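Local coordinates for uncharacterized protein Ta0194 (Thermoplasma acidophilum DSM 1728, PDB 3BDI) that is of unknown function but is probably a cytoplasmic hydrolase of the alpha/beta hydrolase superfamily, related to the ABHD14 proteins, at residues 31-36 with 88-93; 102-107 with 123-128; 117-122 with 144-149. All coordinates share one frame; numbering follows the deposited sequence. Where two conformers were deposited one is given.

In the fold
The three contacts lie in one alpha/beta hydrolase fold. Contacts 1 and 2 meet on its central sheet through the neighbouring strands 28-33 and 102-107, while contact 3 lies beside it. Contact 1 comes first along the chain and sets helix 83-96 against strand 28-33. Contact 2 pairs strand 102-107 with strand 125-131, its centre about 10 Å from that of contact 1. Contact 3 lies about 9 Å from contact 2, centre to centre, and joins the end of helix 109-120 to the loop before strand 150-155; its segments alternate with those of contact 2 along the chain. Together they frame the strand-turn-helix of a probable nucleophile elbow, with helices 83-96 and 109-120 packed beside each other.

Contact 1: residues 31-36 with 88-93; sequences ALFHGY and EFIRDY
Phe33, at the end of strand 28-33, meets Ile90 of helix 83-96 tip to tip, and this apolar pair carries most of the contact. The meeting is a CH-pi interaction: Ile90 CD1 stands 3.7 Å from the centroid of the Phe33 ring, only 3° off the ring normal. Ile90 CG1 covers the same ring nearer its outer end, 3.7 Å from Phe33 CE1, while Ile90 CG2 approaches Phe33 CZ at 3.8 Å. With CG1 anti to the carbonyl carbon (chi1 -66°) and CD1 extended beyond it, the isoleucine lays its longer branch across the aromatic face.

Two aromatic side chains of the helix add looser van der Waals contacts. Tyr93 CD2 lies at the edge of the Phe33 ring, 4.2 Å from Phe33 CE1, and Phe89 CE2 approaches that same CE1 at 4.4 Å. Ala31, two residues back on the strand, places its CB at the edge of the Tyr93 ring, 4.5 Å from Tyr93 CE2.

The polar ends of Tyr93 and Asp92 find partners outside the two segments. The hydroxyl of Tyr93 is hydrogen-bonded to Gln18, and Asp92 to the hydroxyl of Tyr76. Just past the strand, His34 ND1 donates to Gly35 O at 2.8 Å, while His34 NE2 is hydrogen-bonded to the backbone N of Tyr64.

Val114 of helix 109-120 also touches Phe33, and Met113 and Thr117 touch Ile90, so the pair is enclosed between two helices and the sheet. Segment 88-93 runs roughly antiparallel to strand 31-33, at 151° with 11.1 Å between the segment axes, the layered helix-on-sheet packing of the alpha/beta hydrolase fold.

Contact 2: residues 102-107 with 123-128; sequences SVIMGA and DIVDGI
Ser102 and Ile104 pair in parallel with the chain at 124-128, but the partner strand turns a corner at Asp126 and the regular pattern is interrupted there. Before the corner, Ser102 N donates to Ile124 O at 2.9 Å. At it, Asp126 N donates to Ser102 O at 2.8 Å; the N-H is nearly straight on its acceptor, 171°, yet reaches it from well above the carbonyl plane. Beyond it, Ile104 N is hydrogen-bonded to Gly127 O at 3.0 Å. Gly127 N is buried and has no partner in the model, probably a cost of the corner.

On the face that holds Ile104, Val125 and Ile128, Ile104 crosses Val125 at about a right angle, its CD1 3.8 Å from Val125 CG2. Ile104 CG1 sits between the backbone N and the carbonyl carbon (chi1 58°), with CG1 itself against Val125 CG1. Val114 and Thr117 of helix 109-120 cover this isoleucine.

On the other face Val103 divides its two methyls: CG1 rests 3.5 Å from Gly127 O, while CG2 packs 3.9 Å from Asp126 CB, the two side chains crossing at about a right angle. An alanine here would probably leave a gap beside the Gly127 carbonyl oxygen and beside Asp126 CB, where the two methyls now pack.

Strand 102-107, helix 109-120 and strand 125-131 form a beta-alpha-beta unit, and Gly106 belongs to the GxSxG pattern of a probable nucleophile elbow, as in alpha/beta hydrolases.

Contact 3: residues 117-122 with 144-149; sequences TTLQYP and KKIRQK
Leu119 and Ile146 make the apolar half of this contact, their side chains crossing at about a right angle where helix 109-120 nears its end. Leu119 CD2 packs 3.8 Å from Ile146 CG1, with Ile146 CD1 a little farther off. The other branch of the isoleucine, CG2, approaches Thr118 CG2 at 4.1 Å. With CG2 anti to the backbone N and CG1 anti to the carbonyl carbon (chi1 -66°), Ile146 presents one branch to each of two successive helix residues. Leu139 and Ile128 extend the apolar cluster.

Gln148 supplies the polar half. It meets Thr118 tip to tip, its OE1 3.3 Å from the methyl carbon CG2 of Thr118; the threonine hydroxyl is instead hydrogen-bonded to Val114 O within its own helix. A bend at chi2 (79°) brings Gln148 CD to 3.7 Å from Thr118 CG2. At the other end of the amide, NE2 donates to Val125 O of the neighbouring strand and lies 2.9 Å from Pro122 O.

The chemistry is thus divided: aliphatic branches pack along the helix side, while one carboxamide works at the turn beyond it. The bond to Val125 O would hold the NE2 end of the Gln148 amide in place, and it links the loop before strand 150-155 to the start of strand 125-131.

Contact 1: residues 31-36 with 88-93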
loop_
_atom_site.group_PDB
_atom_site.type_symbol
_atom_site.label_atom_id
_atom_site.label_comp_id
_atom_site.label_asym_id
_atom_site.label_seq_id
_atom_site.Cartn_x
_atom_site.Cartn_y
_atom_site.Cartn_z
ATOM N N ALA A 31 -2.149 6.030 1.804
ATOM C CA ALA A 31 -3.205 4.997 1.752
ATOM C C ALA A 31 -2.524 3.628 1.734
ATOM O O ALA A 31 -1.517 3.432 1.063
ATOM C CB ALA A 31 -4.087 5.192 0.496
ATOM N N LEU A 32 -3.087 2.699 2.506
ATOM C CA LEU A 32 -2.545 1.389 2.804
ATOM C C LEU A 32 -3.426 0.306 2.237
ATOM O O LEU A 32 -4.625 0.304 2.499
ATOM C CB LEU A 32 -2.441 1.161 4.310
ATOM C CG LEU A 32 -1.956 2.303 5.189
ATOM C CD1 LEU A 32 -1.938 1.914 6.671
ATOM C CD2 LEU A 32 -0.626 2.851 4.796
ATOM N N PHE A 33 -2.825 -0.631 1.508
ATOM C CA PHE A 33 -3.562 -1.711 0.784
ATOM C C PHE A 33 -3.014 -3.062 1.208
ATOM O O PHE A 33 -1.848 -3.360 1.062
ATOM C CB PHE A 33 -3.508 -1.469 -0.735
ATOM C CG PHE A 33 -4.044 -0.132 -1.115
ATOM C CD1 PHE A 33 -5.393 0.076 -1.254
ATOM C CD2 PHE A 33 -3.190 0.957 -1.241
ATOM C CE1 PHE A 33 -5.892 1.337 -1.533
ATOM C CE2 PHE A 33 -3.694 2.194 -1.517
ATOM C CZ PHE A 33 -5.026 2.391 -1.672
ATOM N N HIS A 34 -3.908 -3.878 1.776
ATOM C CA HIS A 34 -3.560 -5.131 2.409
ATOM C C HIS A 34 -3.275 -6.285 1.417
ATOM O O HIS A 34 -3.620 -6.261 0.237
ATOM C CB HIS A 34 -4.662 -5.490 3.407
ATOM C CG HIS A 34 -5.968 -5.758 2.765
ATOM N ND1 HIS A 34 -6.229 -6.930 2.079
ATOM C CD2 HIS A 34 -7.075 -4.992 2.677
ATOM C CE1 HIS A 34 -7.452 -6.840 1.576
ATOM N NE2 HIS A 34 -7.985 -5.675 1.917
ATOM N N GLY A 35 -2.704 -7.340 1.985
ATOM C CA GLY A 35 -2.485 -8.609 1.307
ATOM C C GLY A 35 -3.695 -9.506 1.319
ATOM O O GLY A 35 -4.687 -9.235 2.007
ATOM N N TYR A 36 -3.609 -10.572 0.555
ATOM C CA TYR A 36 -4.691 -11.526 0.373
ATOM C C TYR A 36 -5.241 -12.039 1.730
ATOM O O TYR A 36 -6.455 -12.261 1.873
ATOM C CB TYR A 36 -4.218 -12.718 -0.471
ATOM C CG TYR A 36 -5.269 -13.736 -0.775
ATOM C CD1 TYR A 36 -6.090 -13.585 -1.862
ATOM C CD2 TYR A 36 -5.439 -14.826 0.047
ATOM C CE1 TYR A 36 -7.093 -14.545 -2.136
ATOM C CE2 TYR A 36 -6.394 -15.786 -0.222
ATOM C CZ TYR A 36 -7.197 -15.627 -1.303
ATOM O OH TYR A 36 -8.151 -16.634 -1.521
ATOM N N GLU A 88 -7.652 1.061 -11.088
ATOM C CA GLU A 88 -8.920 1.814 -11.108
ATOM C C GLU A 88 -9.438 2.000 -9.694
ATOM O O GLU A 88 -9.767 3.111 -9.286
ATOM C CB GLU A 88 -9.989 1.113 -11.952
ATOM C CG GLU A 88 -9.689 1.049 -13.432
ATOM C CD GLU A 88 -9.396 2.380 -14.004
ATOM O OE1 GLU A 88 -10.219 3.326 -13.857
ATOM O OE2 GLU A 88 -8.337 2.465 -14.636
ATOM N N PHE A 89 -9.457 0.915 -8.920
ATOM C CA PHE A 89 -9.921 1.017 -7.543
ATOM C C PHE A 89 -9.142 2.057 -6.770
ATOM O O PHE A 89 -9.719 2.905 -6.111
ATOM C CB PHE A 89 -9.853 -0.296 -6.788
ATOM C CG PHE A 89 -10.325 -0.146 -5.389
ATOM C CD1 PHE A 89 -11.644 0.043 -5.102
ATOM C CD2 PHE A 89 -9.411 -0.115 -4.343
ATOM C CE1 PHE A 89 -12.045 0.267 -3.792
ATOM C CE2 PHE A 89 -9.817 0.082 -3.057
ATOM C CZ PHE A 89 -11.143 0.266 -2.800
ATOM N N ILE A 90 -7.804 1.989 -6.815
ATOM C CA ILE A 90 -7.021 2.904 -5.983
ATOM C C ILE A 90 -7.237 4.374 -6.376
ATOM O O ILE A 90 -7.462 5.243 -5.516
ATOM C CB ILE A 90 -5.537 2.495 -5.926
ATOM C CG1 ILE A 90 -5.452 1.159 -5.189
ATOM C CG2 ILE A 90 -4.681 3.613 -5.260
ATOM C CD1 ILE A 90 -4.049 0.563 -5.022
ATOM N N ARG A 91 -7.239 4.625 -7.687
ATOM C CA ARG A 91 -7.549 5.972 -8.196
ATOM C C ARG A 91 -8.919 6.451 -7.713
ATOM O O ARG A 91 -9.060 7.556 -7.191
ATOM C CB ARG A 91 -7.515 5.967 -9.707
ATOM C CG ARG A 91 -7.734 7.340 -10.306
ATOM C CD ARG A 91 -7.800 7.247 -11.786
ATOM N NE ARG A 91 -9.151 6.998 -12.284
ATOM C CZ ARG A 91 -9.663 5.816 -12.613
ATOM N NH1 ARG A 91 -8.988 4.688 -12.465
ATOM N NH2 ARG A 91 -10.889 5.764 -13.091
ATOM N N ASP A 92 -9.925 5.599 -7.898
ATOM C CA ASP A 92 -11.313 5.958 -7.556
ATOM C C ASP A 92 -11.529 6.119 -6.063
ATOM O O ASP A 92 -12.332 6.925 -5.618
ATOM C CB ASP A 92 -12.275 4.915 -8.137
ATOM C CG ASP A 92 -12.365 4.959 -9.673
ATOM O OD1 ASP A 92 -11.751 5.867 -10.283
ATOM O OD2 ASP A 92 -12.954 4.039 -10.278
ATOM N N TYR A 93 -10.827 5.290 -5.284
ATOM C CA TYR A 93 -10.873 5.314 -3.822
ATOM C C TYR A 93 -10.267 6.606 -3.274
ATOM O O TYR A 93 -10.856 7.234 -2.409
ATOM C CB TYR A 93 -10.115 4.091 -3.279
ATOM C CG TYR A 93 -9.948 4.099 -1.783
ATOM C CD1 TYR A 93 -11.006 3.887 -0.932
ATOM C CD2 TYR A 93 -8.693 4.398 -1.230
ATOM C CE1 TYR A 93 -10.813 3.905 0.414
ATOM C CE2 TYR A 93 -8.487 4.404 0.112
ATOM C CZ TYR A 93 -9.564 4.194 0.962
ATOM O OH TYR A 93 -9.394 4.219 2.325
#

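Contact 2: residues 102-107 with 123-128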
loop_
_atom_site.group_PDB
_atom_site.type_symbol
_atom_site.label_atom_id
_atom_site.label_comp_id
_atom_site.label_asym_id
_atom_site.label_seq_id
_atom_site.Cartn_x
_atom_site.Cartn_y
_atom_site.Cartn_z
ATOM N N SER A 102 -1.348 11.010 -3.277
ATOM C CA SER A 102 -1.042 10.286 -2.057
ATOM C C SER A 102 0.192 9.393 -2.226
ATOM O O SER A 102 0.497 8.910 -3.313
ATOM C CB SER A 102 -2.290 9.438 -1.671
ATOM O OG SER A 102 -2.158 8.836 -0.386
ATOM N N VAL A 103 0.884 9.188 -1.116
ATOM C CA VAL A 103 1.777 8.018 -1.002
ATOM C C VAL A 103 0.881 6.762 -0.935
ATOM O O VAL A 103 -0.216 6.818 -0.339
ATOM C CB VAL A 103 2.670 8.091 0.235
ATOM C CG1 VAL A 103 3.522 6.839 0.360
ATOM C CG2 VAL A 103 3.607 9.345 0.145
ATOM N N ILE A 104 1.276 5.700 -1.620
ATOM C CA ILE A 104 0.505 4.448 -1.530
ATOM C C ILE A 104 1.432 3.320 -1.107
ATOM O O ILE A 104 2.552 3.175 -1.635
ATOM C CB ILE A 104 -0.279 4.189 -2.825
ATOM C CG1 ILE A 104 0.637 4.119 -4.048
ATOM C CG2 ILE A 104 -1.379 5.243 -2.974
ATOM C CD1 ILE A 104 -0.115 3.837 -5.360
HETATM N N MSE A 105 0.978 2.585 -0.102
HETATM C CA MSE A 105 1.689 1.436 0.430
HETATM C C MSE A 105 0.861 0.203 0.192
HETATM O O MSE A 105 -0.360 0.261 0.322
HETATM C CB MSE A 105 1.903 1.616 1.934
HETATM C CG MSE A 105 2.391 0.362 2.628
HETATM SE SE MSE A 105 2.931 0.713 4.464
HETATM C CE MSE A 105 2.011 -0.755 5.289
ATOM N N GLY A 106 1.517 -0.876 -0.214
ATOM C CA GLY A 106 0.836 -2.139 -0.403
ATOM C C GLY A 106 1.670 -3.302 0.069
ATOM O O GLY A 106 2.895 -3.369 -0.183
ATOM N N ALA A 107 0.998 -4.277 0.700
ATOM C CA ALA A 107 1.626 -5.510 1.097
ATOM C C ALA A 107 1.180 -6.643 0.184
ATOM O O ALA A 107 0.004 -6.852 -0.031
ATOM C CB ALA A 107 1.253 -5.847 2.523
ATOM N N ASP A 123 0.492 10.365 -11.949
ATOM C CA ASP A 123 0.294 11.713 -11.454
ATOM C C ASP A 123 -0.418 11.794 -10.118
ATOM O O ASP A 123 -0.398 12.835 -9.456
ATOM C CB ASP A 123 -0.394 12.577 -12.516
ATOM C CG ASP A 123 0.434 12.660 -13.807
ATOM O OD1 ASP A 123 1.690 12.760 -13.722
ATOM O OD2 ASP A 123 -0.167 12.595 -14.899
ATOM N N ILE A 124 -0.995 10.670 -9.675
ATOM C CA ILE A 124 -1.644 10.645 -8.368
ATOM C C ILE A 124 -0.750 10.110 -7.232
ATOM O O ILE A 124 -1.171 10.143 -6.049
ATOM C CB ILE A 124 -3.015 9.894 -8.389
ATOM C CG1 ILE A 124 -2.867 8.384 -8.441
ATOM C CG2 ILE A 124 -3.863 10.365 -9.595
ATOM C CD1 ILE A 124 -4.215 7.637 -8.385
ATOM N N VAL A 125 0.464 9.658 -7.574
ATOM C CA VAL A 125 1.309 8.883 -6.627
ATOM C C VAL A 125 2.493 9.736 -6.177
ATOM O O VAL A 125 3.313 10.126 -7.008
ATOM C CB VAL A 125 1.783 7.555 -7.239
ATOM C CG1 VAL A 125 2.642 6.770 -6.227
ATOM C CG2 VAL A 125 0.582 6.700 -7.683
ATOM N N ASP A 126 2.549 10.056 -4.888
ATOM C CA ASP A 126 3.653 10.848 -4.296
ATOM C C ASP A 126 4.876 9.990 -3.916
ATOM O O ASP A 126 5.975 10.530 -3.715
ATOM C CB ASP A 126 3.205 11.577 -3.049
ATOM C CG ASP A 126 2.266 12.749 -3.321
ATOM O OD1 ASP A 126 2.348 13.333 -4.407
ATOM O OD2 ASP A 126 1.462 13.090 -2.416
ATOM N N GLY A 127 4.702 8.674 -3.803
ATOM C CA GLY A 127 5.737 7.741 -3.359
ATOM C C GLY A 127 5.100 6.376 -3.207
ATOM O O GLY A 127 3.857 6.286 -3.084
ATOM N N ILE A 128 5.934 5.344 -3.195
ATOM C CA ILE A 128 5.465 3.935 -3.077
ATOM C C ILE A 128 6.168 3.269 -1.905
ATOM O O ILE A 128 7.395 3.412 -1.758
ATOM C CB ILE A 128 5.861 3.122 -4.352
ATOM C CG1 ILE A 128 5.148 3.670 -5.593
ATOM C CG2 ILE A 128 5.544 1.603 -4.205
ATOM C CD1 ILE A 128 5.664 3.085 -6.882
#

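Contact 3: residues 117-122 with 144-149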
loop_
_atom_site.group_PDB
_atom_site.type_symbol
_atom_site.label_atom_id
_atom_site.label_comp_id
_atom_site.label_asym_id
_atom_site.label_seq_id
_atom_site.Cartn_x
_atom_site.Cartn_y
_atom_site.Cartn_z
ATOM N N THR A 117 -0.943 0.795 -9.997
ATOM C CA THR A 117 -1.502 2.142 -9.930
ATOM C C THR A 117 -0.495 3.229 -10.345
ATOM O O THR A 117 -0.858 4.191 -11.032
ATOM C CB THR A 117 -2.005 2.440 -8.519
ATOM O OG1 THR A 117 -2.943 1.424 -8.154
ATOM C CG2 THR A 117 -2.644 3.810 -8.402
ATOM N N THR A 118 0.767 3.046 -9.970
ATOM C CA THR A 118 1.824 3.999 -10.366
ATOM C C THR A 118 2.126 3.915 -11.859
ATOM O O THR A 118 2.361 4.944 -12.480
ATOM C CB THR A 118 3.084 3.774 -9.519
ATOM O OG1 THR A 118 2.726 3.781 -8.127
ATOM C CG2 THR A 118 4.086 4.882 -9.736
ATOM N N LEU A 119 2.040 2.731 -12.435
ATOM C CA LEU A 119 2.249 2.550 -13.887
ATOM C C LEU A 119 1.112 3.187 -14.679
ATOM O O LEU A 119 1.344 3.755 -15.744
ATOM C CB LEU A 119 2.379 1.067 -14.252
ATOM C CG LEU A 119 3.574 0.348 -13.630
ATOM C CD1 LEU A 119 3.556 -1.148 -13.980
ATOM C CD2 LEU A 119 4.870 1.015 -14.037
ATOM N N GLN A 120 -0.116 3.134 -14.168
ATOM C CA GLN A 120 -1.294 3.627 -14.886
ATOM C C GLN A 120 -1.565 5.093 -14.662
ATOM O O GLN A 120 -1.920 5.805 -15.616
ATOM C CB GLN A 120 -2.539 2.854 -14.478
ATOM C CG GLN A 120 -2.538 1.413 -14.868
ATOM C CD GLN A 120 -2.862 1.169 -16.333
ATOM O OE1 GLN A 120 -1.969 1.093 -17.175
ATOM N NE2 GLN A 120 -4.140 1.039 -16.635
ATOM N N TYR A 121 -1.400 5.556 -13.424
ATOM C CA TYR A 121 -1.807 6.856 -12.958
ATOM C C TYR A 121 -0.689 7.490 -12.137
ATOM O O TYR A 121 -0.838 7.845 -10.972
ATOM C CB TYR A 121 -3.077 6.716 -12.098
ATOM C CG TYR A 121 -4.225 6.092 -12.831
ATOM C CD1 TYR A 121 -4.746 6.706 -13.968
ATOM C CD2 TYR A 121 -4.789 4.878 -12.422
ATOM C CE1 TYR A 121 -5.786 6.130 -14.667
ATOM C CE2 TYR A 121 -5.843 4.310 -13.102
ATOM C CZ TYR A 121 -6.336 4.928 -14.235
ATOM O OH TYR A 121 -7.400 4.411 -14.965
ATOM N N PRO A 122 0.465 7.692 -12.779
ATOM C CA PRO A 122 1.593 8.200 -12.003
ATOM C C PRO A 122 1.383 9.556 -11.366
ATOM O O PRO A 122 2.029 9.884 -10.371
ATOM C CB PRO A 122 2.739 8.243 -13.036
ATOM C CG PRO A 122 2.057 8.304 -14.350
ATOM C CD PRO A 122 0.818 7.438 -14.179
ATOM N N LYS A 144 10.543 -0.200 -14.831
ATOM C CA LYS A 144 11.763 0.552 -15.054
ATOM C C LYS A 144 11.524 2.049 -15.214
ATOM O O LYS A 144 12.451 2.835 -14.918
ATOM C CB LYS A 144 12.627 -0.019 -16.207
ATOM C CG LYS A 144 12.175 0.251 -17.595
ATOM C CD LYS A 144 13.170 -0.355 -18.630
ATOM C CE LYS A 144 12.712 -0.095 -20.041
ATOM N NZ LYS A 144 13.749 -0.403 -21.084
ATOM N N LYS A 145 10.298 2.422 -15.583
ATOM C CA LYS A 145 9.894 3.805 -15.799
ATOM C C LYS A 145 9.490 4.590 -14.548
ATOM O O LYS A 145 9.448 5.826 -14.578
ATOM C CB LYS A 145 8.770 3.852 -16.830
ATOM N N ILE A 146 9.209 3.896 -13.452
ATOM C CA ILE A 146 8.745 4.581 -12.238
ATOM C C ILE A 146 9.719 5.640 -11.752
ATOM O O ILE A 146 10.897 5.371 -11.487
ATOM C CB ILE A 146 8.434 3.551 -11.093
ATOM C CG1 ILE A 146 7.238 2.687 -11.505
ATOM C CG2 ILE A 146 8.121 4.225 -9.779
ATOM C CD1 ILE A 146 7.056 1.408 -10.610
ATOM N N ARG A 147 9.224 6.861 -11.584
ATOM C CA ARG A 147 10.054 7.942 -11.080
ATOM C C ARG A 147 9.916 8.236 -9.592
ATOM O O ARG A 147 10.737 8.921 -8.999
ATOM C CB ARG A 147 9.736 9.205 -11.883
ATOM C CG ARG A 147 9.886 9.032 -13.397
ATOM C CD ARG A 147 11.318 8.638 -13.838
ATOM N NE ARG A 147 11.509 8.641 -15.299
ATOM C CZ ARG A 147 11.118 7.667 -16.125
ATOM N N GLN A 148 8.820 7.750 -8.966
ATOM C CA GLN A 148 8.592 7.987 -7.551
ATOM C C GLN A 148 9.645 7.363 -6.661
ATOM O O GLN A 148 10.165 6.271 -6.994
ATOM C CB GLN A 148 7.235 7.391 -7.147
ATOM C CG GLN A 148 6.029 8.255 -7.540
ATOM C CD GLN A 148 5.603 8.153 -8.979
ATOM O OE1 GLN A 148 6.171 7.413 -9.782
ATOM N NE2 GLN A 148 4.566 8.898 -9.323
ATOM N N LYS A 149 9.936 8.047 -5.564
ATOM C CA LYS A 149 10.689 7.450 -4.464
ATOM C C LYS A 149 9.914 6.194 -4.071
ATOM O O LYS A 149 8.708 6.279 -3.823
ATOM C CB LYS A 149 10.827 8.398 -3.255
ATOM C CG LYS A 149 11.875 9.521 -3.465
ATOM C CD LYS A 149 12.122 10.417 -2.239
ATOM C CE LYS A 149 13.111 11.518 -2.585
ATOM N NZ LYS A 149 13.405 12.484 -1.474
#